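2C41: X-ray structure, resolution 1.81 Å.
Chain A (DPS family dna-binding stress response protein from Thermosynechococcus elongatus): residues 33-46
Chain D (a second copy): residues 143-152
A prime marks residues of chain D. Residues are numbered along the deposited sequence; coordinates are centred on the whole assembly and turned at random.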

ATOM      1  N   HIS A  33       5.377 -24.863 -16.315  1.00 12.80           N
ATOM      2  CA  HIS A  33       5.278 -24.512 -14.885  1.00 13.02           C
ATOM      3  C   HIS A  33       5.026 -25.758 -14.023  1.00 13.22           C
ATOM      4  O   HIS A  33       5.751 -26.011 -13.059  1.00 13.27           O
ATOM      5  N   TRP A  34       4.034 -26.562 -14.415  1.00 13.11           N
ATOM      6  CA  TRP A  34       3.630 -27.721 -13.623  1.00 13.35           C
ATOM      7  C   TRP A  34       4.584 -28.908 -13.731  1.00 13.80           C
ATOM      8  O   TRP A  34       4.812 -29.609 -12.744  1.00 13.91           O
ATOM      9  N   LEU A  35       5.132 -29.136 -14.925  1.00 14.20           N
ATOM     10  CA  LEU A  35       5.857 -30.377 -15.201  1.00 14.83           C
ATOM     11  C   LEU A  35       7.370 -30.241 -15.194  1.00 15.19           C
ATOM     12  O   LEU A  35       8.075 -31.223 -15.389  1.00 15.17           O
ATOM     13  N   THR A  36       7.870 -29.030 -14.974  1.00 15.45           N
ATOM     14  CA  THR A  36       9.316 -28.849 -14.862  1.00 16.03           C
ATOM     15  C   THR A  36       9.843 -29.586 -13.614  1.00 15.40           C
ATOM     16  O   THR A  36       9.101 -29.850 -12.670  1.00 15.02           O
ATOM     17  N   TYR A  37      11.117 -29.961 -13.645  1.00 15.22           N
ATOM     18  CA  TYR A  37      11.668 -30.859 -12.640  1.00 14.87           C
ATOM     19  C   TYR A  37      13.183 -30.715 -12.616  1.00 14.69           C
ATOM     20  O   TYR A  37      13.764 -30.088 -13.506  1.00 14.87           O
ATOM     21  N   GLY A  38      13.814 -31.303 -11.604  1.00 14.36           N
ATOM     22  CA  GLY A  38      15.270 -31.296 -11.503  1.00 14.34           C
ATOM     23  C   GLY A  38      15.759 -30.191 -10.582  1.00 14.29           C
ATOM     24  O   GLY A  38      14.949 -29.447 -10.019  1.00 14.13           O
ATOM     25  N   PRO A  39      17.092 -30.082 -10.419  1.00 14.53           N
ATOM     26  CA  PRO A  39      17.695 -29.132  -9.470  1.00 14.48           C
ATOM     27  C   PRO A  39      17.439 -27.647  -9.755  1.00 14.24           C
ATOM     28  O   PRO A  39      17.750 -26.809  -8.902  1.00 14.62           O
ATOM     29  N   LEU A  40      16.881 -27.325 -10.922  1.00 13.73           N
ATOM     30  CA  LEU A  40      16.544 -25.944 -11.266  1.00 13.49           C
ATOM     31  C   LEU A  40      15.065 -25.654 -11.011  1.00 13.40           C
ATOM     32  O   LEU A  40      14.549 -24.625 -11.455  1.00 13.58           O
ATOM     33  N   PHE A  41      14.393 -26.543 -10.278  1.00 13.09           N
ATOM     34  CA  PHE A  41      12.924 -26.491 -10.186  1.00 12.85           C
ATOM     35  C   PHE A  41      12.370 -25.131  -9.785  1.00 12.76           C
ATOM     36  O   PHE A  41      11.531 -24.590 -10.486  1.00 12.91           O
ATOM     37  N   ARG A  42      12.785 -24.598  -8.635  1.00 12.46           N
ATOM     38  CA  ARG A  42      12.168 -23.349  -8.175  1.00 12.47           C
ATOM     39  C   ARG A  42      12.363 -22.231  -9.205  1.00 12.57           C
ATOM     40  O   ARG A  42      11.388 -21.538  -9.571  1.00 12.11           O
ATOM     41  N   ASP A  43      13.601 -22.073  -9.677  1.00 12.58           N
ATOM     42  CA  ASP A  43      13.939 -21.025 -10.653  1.00 13.10           C
ATOM     43  C   ASP A  43      13.066 -21.129 -11.906  1.00 13.19           C
ATOM     44  O   ASP A  43      12.465 -20.139 -12.342  1.00 13.00           O
ATOM     45  N   LEU A  44      12.972 -22.337 -12.456  1.00 13.30           N
ATOM     46  CA  LEU A  44      12.185 -22.564 -13.679  1.00 13.87           C
ATOM     47  C   LEU A  44      10.680 -22.528 -13.464  1.00 13.50           C
ATOM     48  O   LEU A  44       9.954 -21.991 -14.301  1.00 13.37           O
ATOM     49  N   HIS A  45      10.212 -23.103 -12.355  1.00 13.27           N
ATOM     50  CA  HIS A  45       8.805 -23.024 -11.947  1.00 13.06           C
ATOM     51  C   HIS A  45       8.376 -21.550 -11.960  1.00 12.89           C
ATOM     52  O   HIS A  45       7.331 -21.208 -12.522  1.00 12.83           O
ATOM     53  N   LEU A  46       9.214 -20.677 -11.389  1.00 12.96           N
ATOM     54  CA  LEU A  46       8.948 -19.233 -11.391  1.00 13.01           C
ATOM     55  C   LEU A  46       9.040 -18.607 -12.787  1.00 13.18           C
ATOM     56  O   LEU A  46       8.145 -17.853 -13.196  1.00 13.44           O
TER
ATOM     57  N   ARG D 143       6.719 -30.897   0.184  1.00 12.79           N
ATOM     58  CA  ARG D 143       7.237 -32.206  -0.202  1.00 13.13           C
ATOM     59  C   ARG D 143       7.400 -32.308  -1.721  1.00 13.33           C
ATOM     60  O   ARG D 143       8.425 -32.784  -2.208  1.00 12.90           O
ATOM     61  N   TRP D 144       6.382 -31.868  -2.464  1.00 13.47           N
ATOM     62  CA  TRP D 144       6.446 -31.886  -3.919  1.00 14.01           C
ATOM     63  C   TRP D 144       7.613 -31.037  -4.445  1.00 13.79           C
ATOM     64  O   TRP D 144       8.413 -31.526  -5.239  1.00 13.49           O
ATOM     65  N   PHE D 145       7.716 -29.787  -3.995  1.00 13.66           N
ATOM     66  CA  PHE D 145       8.844 -28.916  -4.371  1.00 13.91           C
ATOM     67  C   PHE D 145      10.188 -29.592  -4.149  1.00 13.73           C
ATOM     68  O   PHE D 145      11.027 -29.648  -5.048  1.00 13.94           O
ATOM     69  N   LEU D 146      10.381 -30.109  -2.940  1.00 13.36           N
ATOM     70  CA  LEU D 146      11.651 -30.724  -2.562  1.00 13.73           C
ATOM     71  C   LEU D 146      11.964 -31.932  -3.442  1.00 13.64           C
ATOM     72  O   LEU D 146      13.096 -32.101  -3.890  1.00 13.62           O
ATOM     73  N   LYS D 147      10.958 -32.779  -3.657  1.00 13.94           N
ATOM     74  CA  LYS D 147      11.116 -33.976  -4.483  1.00 14.25           C
ATOM     75  C   LYS D 147      11.553 -33.633  -5.905  1.00 14.18           C
ATOM     76  O   LYS D 147      12.351 -34.350  -6.495  1.00 14.20           O
ATOM     77  N   GLU D 148      11.027 -32.538  -6.452  1.00 14.33           N
ATOM     78  CA  GLU D 148      11.417 -32.099  -7.790  1.00 14.70           C
ATOM     79  C   GLU D 148      12.924 -31.830  -7.917  1.00 14.58           C
ATOM     80  O   GLU D 148      13.532 -32.171  -8.927  1.00 14.22           O
ATOM     81  N   PHE D 149      13.527 -31.250  -6.880  1.00 14.69           N
ATOM     82  CA  PHE D 149      14.975 -30.992  -6.886  1.00 15.02           C
ATOM     83  C   PHE D 149      15.814 -32.260  -7.011  1.00 15.56           C
ATOM     84  O   PHE D 149      16.960 -32.205  -7.461  1.00 15.40           O
ATOM     85  N   LEU D 150      15.232 -33.391  -6.615  1.00 15.81           N
ATOM     86  CA  LEU D 150      15.920 -34.693  -6.629  1.00 16.78           C
ATOM     87  C   LEU D 150      15.745 -35.463  -7.939  1.00 16.98           C
ATOM     88  O   LEU D 150      16.398 -36.496  -8.154  1.00 16.91           O
ATOM     89  N   ALA D 151      14.850 -34.980  -8.797  1.00 17.15           N
ATOM     90  CA  ALA D 151      14.628 -35.598 -10.103  1.00 17.60           C
ATOM     91  C   ALA D 151      15.830 -35.374 -11.006  1.00 17.88           C
ATOM     92  O   ALA D 151      16.531 -34.364 -10.875  1.00 18.09           O
ATOM     93  N   LYS D 152      16.074 -36.317 -11.911  1.00 18.17           N
ATOM     94  CA  LYS D 152      17.164 -36.170 -12.882  1.00 18.80           C
ATOM     95  C   LYS D 152      16.679 -36.234 -14.322  1.00 18.61           C
ATOM     96  O   LYS D 152      15.492 -36.446 -14.576  1.00 18.53           O
TER

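The end of one helix in chain D packs across a loop and the first turns of a helix in chain A, and the rule of the contact is aromatic: one phenylalanine, Phe41, enters a pocket made by four residues of the other copy. The two helices cross at 112°, with axes no closer than 10.2 Å, which leaves room for rings between them.

Trp144′ is the first wall of the pocket. Its CA-to-CB bond points sideways, but a t rotamer brings the indole nearer to chain A. There CZ2 lies 3.7 Å from CZ of Phe41, whose edge is offset toward the indole face, and CH2 comes 3.8 Å from CE1 of His45.

Phe145′ also leaves its backbone sideways, with chi1 at -93°, between wells. Its face receives the edge of Phe41 at nearly a right angle (planes at 86°), with CD2 3.6 Å from Phe41 CE2. Its CZ approaches His45 CD2, also at 3.6 Å. His45 points toward chain D with chi1 t, yet its polar work is done at home: ND1 donates to His33 O at 2.8 Å, while His33 ND1 returns a bond to His45 O at 2.7 Å. The pair ties His45 to its own chain while its carbons meet the aromatics.

Glu148′ points toward chain A, chi1 and chi2 both m. Its CB lies over one face of Phe41, 3.8 Å from the ring centroid, so the aliphatic base of an acid serves as packing surface. Farther out, OE2 comes within 3.1 Å of Tyr37 CB, a contact with carbon. The one hydrogen bond across the stretches uses backbone: Gly38 N donates to Glu148′ O at 2.8 Å.

Phe149′ starts away from chain A, but its m rotamer swings the ring back, and it has the largest covered area in either stretch. Phe41, pointing toward chain D with chi1 t, sets its CB over the face of this ring, 4.3 Å from the centroid. Pro39 O lies 3.2 Å from CE2 of Phe149′, and Arg42 CB 3.7 Å from its CZ; the Arg42 guanidinium leads away to partners elsewhere in the structure.

Ala151′ points in, its CB 3.9 Å from CD1 of Tyr37, which adopts p. Beside it the backbones come close, with Gly38 CA 3.4 Å from Ala151′ O in a CA-H...O contact. The CA-to-CB bond of Lys152′ points away, and its carbonyl O lies at the Tyr37 ring edge, 3.4 Å from CE1 of Tyr37.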

ATOM      1  CB  HIS A  33       4.148 -23.491 -14.708  1.00 12.73           C
ATOM      2  CG  HIS A  33       3.914 -23.047 -13.298  1.00 13.56           C
ATOM      3  ND1 HIS A  33       4.841 -22.323 -12.583  1.00 13.53           N
ATOM      4  CD2 HIS A  33       2.826 -23.161 -12.497  1.00 14.47           C
ATOM      5  CE1 HIS A  33       4.346 -22.027 -11.393  1.00 14.94           C
ATOM      6  NE2 HIS A  33       3.124 -22.525 -11.313  1.00 14.39           N
ATOM      7  CB  TRP A  34       2.205 -28.177 -13.999  1.00 13.32           C
ATOM      8  CG  TRP A  34       1.122 -27.163 -13.723  1.00 13.59           C
ATOM      9  CD1 TRP A  34       1.053 -26.294 -12.662  1.00 13.11           C
ATOM     10  CD2 TRP A  34      -0.054 -26.929 -14.509  1.00 13.71           C
ATOM     11  NE1 TRP A  34      -0.084 -25.525 -12.757  1.00 13.41           N
ATOM     12  CE2 TRP A  34      -0.783 -25.899 -13.875  1.00 13.77           C
ATOM     13  CE3 TRP A  34      -0.562 -27.492 -15.696  1.00 13.72           C
ATOM     14  CZ2 TRP A  34      -1.997 -25.408 -14.392  1.00 12.94           C
ATOM     15  CZ3 TRP A  34      -1.764 -27.007 -16.205  1.00 13.97           C
ATOM     16  CH2 TRP A  34      -2.474 -25.980 -15.545  1.00 13.90           C
ATOM     17  CB  LEU A  35       5.413 -30.992 -16.530  1.00 14.85           C
ATOM     18  CG  LEU A  35       3.930 -31.343 -16.659  1.00 16.33           C
ATOM     19  CD1 LEU A  35       3.695 -32.075 -17.976  1.00 16.25           C
ATOM     20  CD2 LEU A  35       3.427 -32.154 -15.468  1.00 16.76           C
ATOM     21  CB  THR A  36       9.715 -27.353 -14.942  1.00 16.48           C
ATOM     22  OG1 THR A  36      11.123 -27.235 -15.213  1.00 18.62           O
ATOM     23  CG2 THR A  36       9.349 -26.625 -13.667  1.00 17.42           C
ATOM     24  CB  TYR A  37      11.270 -32.309 -12.951  1.00 15.05           C
ATOM     25  CG  TYR A  37      11.764 -32.814 -14.293  1.00 15.46           C
ATOM     26  CD1 TYR A  37      12.949 -33.554 -14.384  1.00 16.36           C
ATOM     27  CD2 TYR A  37      11.053 -32.558 -15.465  1.00 15.48           C
ATOM     28  CE1 TYR A  37      13.425 -34.015 -15.610  1.00 15.26           C
ATOM     29  CE2 TYR A  37      11.518 -33.014 -16.703  1.00 16.13           C
ATOM     30  CZ  TYR A  37      12.697 -33.743 -16.766  1.00 16.20           C
ATOM     31  OH  TYR A  37      13.161 -34.201 -17.974  1.00 16.76           O
ATOM     32  CB  PRO A  39      19.197 -29.439  -9.558  1.00 14.72           C
ATOM     33  CG  PRO A  39      19.292 -30.797 -10.190  1.00 15.19           C
ATOM     34  CD  PRO A  39      18.109 -30.901 -11.102  1.00 14.40           C
ATOM     35  CB  LEU A  40      16.892 -25.645 -12.739  1.00 13.54           C
ATOM     36  CG  LEU A  40      18.263 -26.123 -13.227  1.00 13.92           C
ATOM     37  CD1 LEU A  40      18.442 -25.897 -14.726  1.00 14.87           C
ATOM     38  CD2 LEU A  40      19.431 -25.497 -12.443  1.00 14.18           C
ATOM     39  CB  PHE A  41      12.340 -27.548  -9.236  1.00 13.15           C
ATOM     40  CG  PHE A  41      10.828 -27.475  -9.124  1.00 13.50           C
ATOM     41  CD1 PHE A  41      10.016 -27.985 -10.132  1.00 15.01           C
ATOM     42  CD2 PHE A  41      10.223 -26.857  -8.029  1.00 14.07           C
ATOM     43  CE1 PHE A  41       8.609 -27.905 -10.036  1.00 14.91           C
ATOM     44  CE2 PHE A  41       8.823 -26.769  -7.922  1.00 14.98           C
ATOM     45  CZ  PHE A  41       8.022 -27.299  -8.928  1.00 14.42           C
ATOM     46  CB  ARG A  42      12.665 -22.939  -6.788  1.00 12.64           C
ATOM     47  CG  ARG A  42      12.044 -21.637  -6.286  1.00 13.16           C
ATOM     48  CD  ARG A  42      12.657 -21.175  -4.968  1.00 12.37           C
ATOM     49  NE  ARG A  42      12.174 -19.837  -4.605  1.00 12.18           N
ATOM     50  CZ  ARG A  42      12.601 -18.696  -5.146  1.00 13.58           C
ATOM     51  NH1 ARG A  42      13.545 -18.686  -6.091  1.00 13.07           N
ATOM     52  NH2 ARG A  42      12.072 -17.546  -4.733  1.00 12.95           N
ATOM     53  CB  ASP A  43      15.428 -21.086 -11.024  1.00 13.27           C
ATOM     54  CG  ASP A  43      15.958 -19.768 -11.609  1.00 15.20           C
ATOM     55  OD1 ASP A  43      15.507 -18.686 -11.173  1.00 16.04           O
ATOM     56  OD2 ASP A  43      16.854 -19.813 -12.488  1.00 16.32           O
ATOM     57  CB  LEU A  44      12.597 -23.865 -14.363  1.00 14.63           C
ATOM     58  CG  LEU A  44      13.940 -23.741 -15.080  1.00 16.18           C
ATOM     59  CD1 LEU A  44      14.436 -25.095 -15.473  1.00 19.52           C
ATOM     60  CD2 LEU A  44      13.806 -22.836 -16.290  1.00 19.77           C
ATOM     61  CB  HIS A  45       8.644 -23.675 -10.559  1.00 13.08           C
ATOM     62  CG  HIS A  45       7.229 -23.817 -10.060  1.00 13.65           C
ATOM     63  ND1 HIS A  45       6.303 -24.657 -10.642  1.00 14.50           N
ATOM     64  CD2 HIS A  45       6.625 -23.302  -8.960  1.00 13.74           C
ATOM     65  CE1 HIS A  45       5.176 -24.618  -9.950  1.00 14.37           C
ATOM     66  NE2 HIS A  45       5.346 -23.806  -8.923  1.00 13.92           N
ATOM     67  CB  LEU A  46       9.871 -18.502 -10.401  1.00 13.00           C
ATOM     68  CG  LEU A  46       9.538 -18.792  -8.934  1.00 13.18           C
ATOM     69  CD1 LEU A  46      10.639 -18.284  -8.011  1.00 13.41           C
ATOM     70  CD2 LEU A  46       8.179 -18.188  -8.549  1.00 15.39           C
TER
ATOM     71  CB  ARG D 143       6.345 -33.319   0.345  1.00 13.15           C
ATOM     72  CG  ARG D 143       6.655 -34.709  -0.220  1.00 13.49           C
ATOM     73  CD  ARG D 143       5.588 -35.704   0.203  1.00 13.90           C
ATOM     74  NE  ARG D 143       5.848 -37.018  -0.380  1.00 15.38           N
ATOM     75  CZ  ARG D 143       5.428 -37.419  -1.580  1.00 15.38           C
ATOM     76  NH1 ARG D 143       5.742 -38.640  -2.006  1.00 13.67           N
ATOM     77  NH2 ARG D 143       4.696 -36.618  -2.349  1.00 14.61           N
ATOM     78  CB  TRP D 144       5.094 -31.467  -4.524  1.00 14.73           C
ATOM     79  CG  TRP D 144       5.184 -30.988  -5.947  1.00 15.80           C
ATOM     80  CD1 TRP D 144       5.791 -31.624  -7.003  1.00 16.97           C
ATOM     81  CD2 TRP D 144       4.648 -29.771  -6.463  1.00 16.34           C
ATOM     82  NE1 TRP D 144       5.667 -30.864  -8.140  1.00 16.78           N
ATOM     83  CE2 TRP D 144       4.971 -29.723  -7.838  1.00 16.86           C
ATOM     84  CE3 TRP D 144       3.918 -28.717  -5.899  1.00 16.20           C
ATOM     85  CZ2 TRP D 144       4.588 -28.657  -8.660  1.00 17.59           C
ATOM     86  CZ3 TRP D 144       3.550 -27.645  -6.720  1.00 17.16           C
ATOM     87  CH2 TRP D 144       3.888 -27.630  -8.082  1.00 17.25           C
ATOM     88  CB  PHE D 145       8.820 -27.618  -3.570  1.00 13.95           C
ATOM     89  CG  PHE D 145       8.101 -26.491  -4.256  1.00 14.79           C
ATOM     90  CD1 PHE D 145       6.732 -26.569  -4.508  1.00 15.99           C
ATOM     91  CD2 PHE D 145       8.787 -25.338  -4.620  1.00 15.97           C
ATOM     92  CE1 PHE D 145       6.052 -25.519  -5.137  1.00 16.86           C
ATOM     93  CE2 PHE D 145       8.118 -24.275  -5.251  1.00 16.22           C
ATOM     94  CZ  PHE D 145       6.751 -24.365  -5.505  1.00 15.56           C
ATOM     95  CB  LEU D 146      11.614 -31.180  -1.099  1.00 13.24           C
ATOM     96  CG  LEU D 146      12.084 -30.355   0.113  1.00 15.74           C
ATOM     97  CD1 LEU D 146      12.917 -29.111  -0.206  1.00 15.98           C
ATOM     98  CD2 LEU D 146      10.999 -30.108   1.133  1.00 15.48           C
ATOM     99  CB  LYS D 147       9.823 -34.802  -4.510  1.00 13.91           C
ATOM    100  CG  LYS D 147       9.619 -35.683  -3.273  1.00 14.60           C
ATOM    101  CD  LYS D 147       8.222 -36.282  -3.237  1.00 15.88           C
ATOM    102  CE  LYS D 147       8.019 -37.329  -4.347  1.00 19.21           C
ATOM    103  NZ  LYS D 147       8.771 -38.587  -4.031  1.00 22.55           N
ATOM    104  CB  GLU D 148      10.594 -30.880  -8.229  1.00 14.95           C
ATOM    105  CG  GLU D 148       9.090 -31.172  -8.416  1.00 17.46           C
ATOM    106  CD  GLU D 148       8.827 -32.361  -9.337  1.00 21.77           C
ATOM    107  OE1 GLU D 148       7.905 -33.174  -9.054  1.00 22.01           O
ATOM    108  OE2 GLU D 148       9.560 -32.493 -10.342  1.00 21.66           O
ATOM    109  CB  PHE D 149      15.397 -30.204  -5.634  1.00 15.09           C
ATOM    110  CG  PHE D 149      15.154 -28.732  -5.743  1.00 15.31           C
ATOM    111  CD1 PHE D 149      13.913 -28.198  -5.429  1.00 15.62           C
ATOM    112  CD2 PHE D 149      16.168 -27.870  -6.173  1.00 15.77           C
ATOM    113  CE1 PHE D 149      13.679 -26.817  -5.536  1.00 15.25           C
ATOM    114  CE2 PHE D 149      15.943 -26.495  -6.277  1.00 16.18           C
ATOM    115  CZ  PHE D 149      14.692 -25.970  -5.961  1.00 15.18           C
ATOM    116  CB  LEU D 150      15.418 -35.546  -5.464  1.00 16.92           C
ATOM    117  CG  LEU D 150      16.217 -35.588  -4.159  1.00 19.12           C
ATOM    118  CD1 LEU D 150      17.139 -34.379  -3.912  1.00 18.64           C
ATOM    119  CD2 LEU D 150      15.302 -35.875  -2.999  1.00 18.74           C
ATOM    120  CB  ALA D 151      13.358 -35.048 -10.754  1.00 17.48           C
ATOM    121  CB  LYS D 152      18.305 -37.165 -12.628  1.00 19.36           C
ATOM    122  CG  LYS D 152      17.920 -38.468 -11.967  1.00 22.15           C
ATOM    123  CD  LYS D 152      18.683 -38.667 -10.653  1.00 25.71           C
ATOM    124  CE  LYS D 152      20.101 -38.136 -10.730  1.00 27.36           C
ATOM    125  NZ  LYS D 152      20.711 -37.975  -9.384  1.00 29.82           N
TER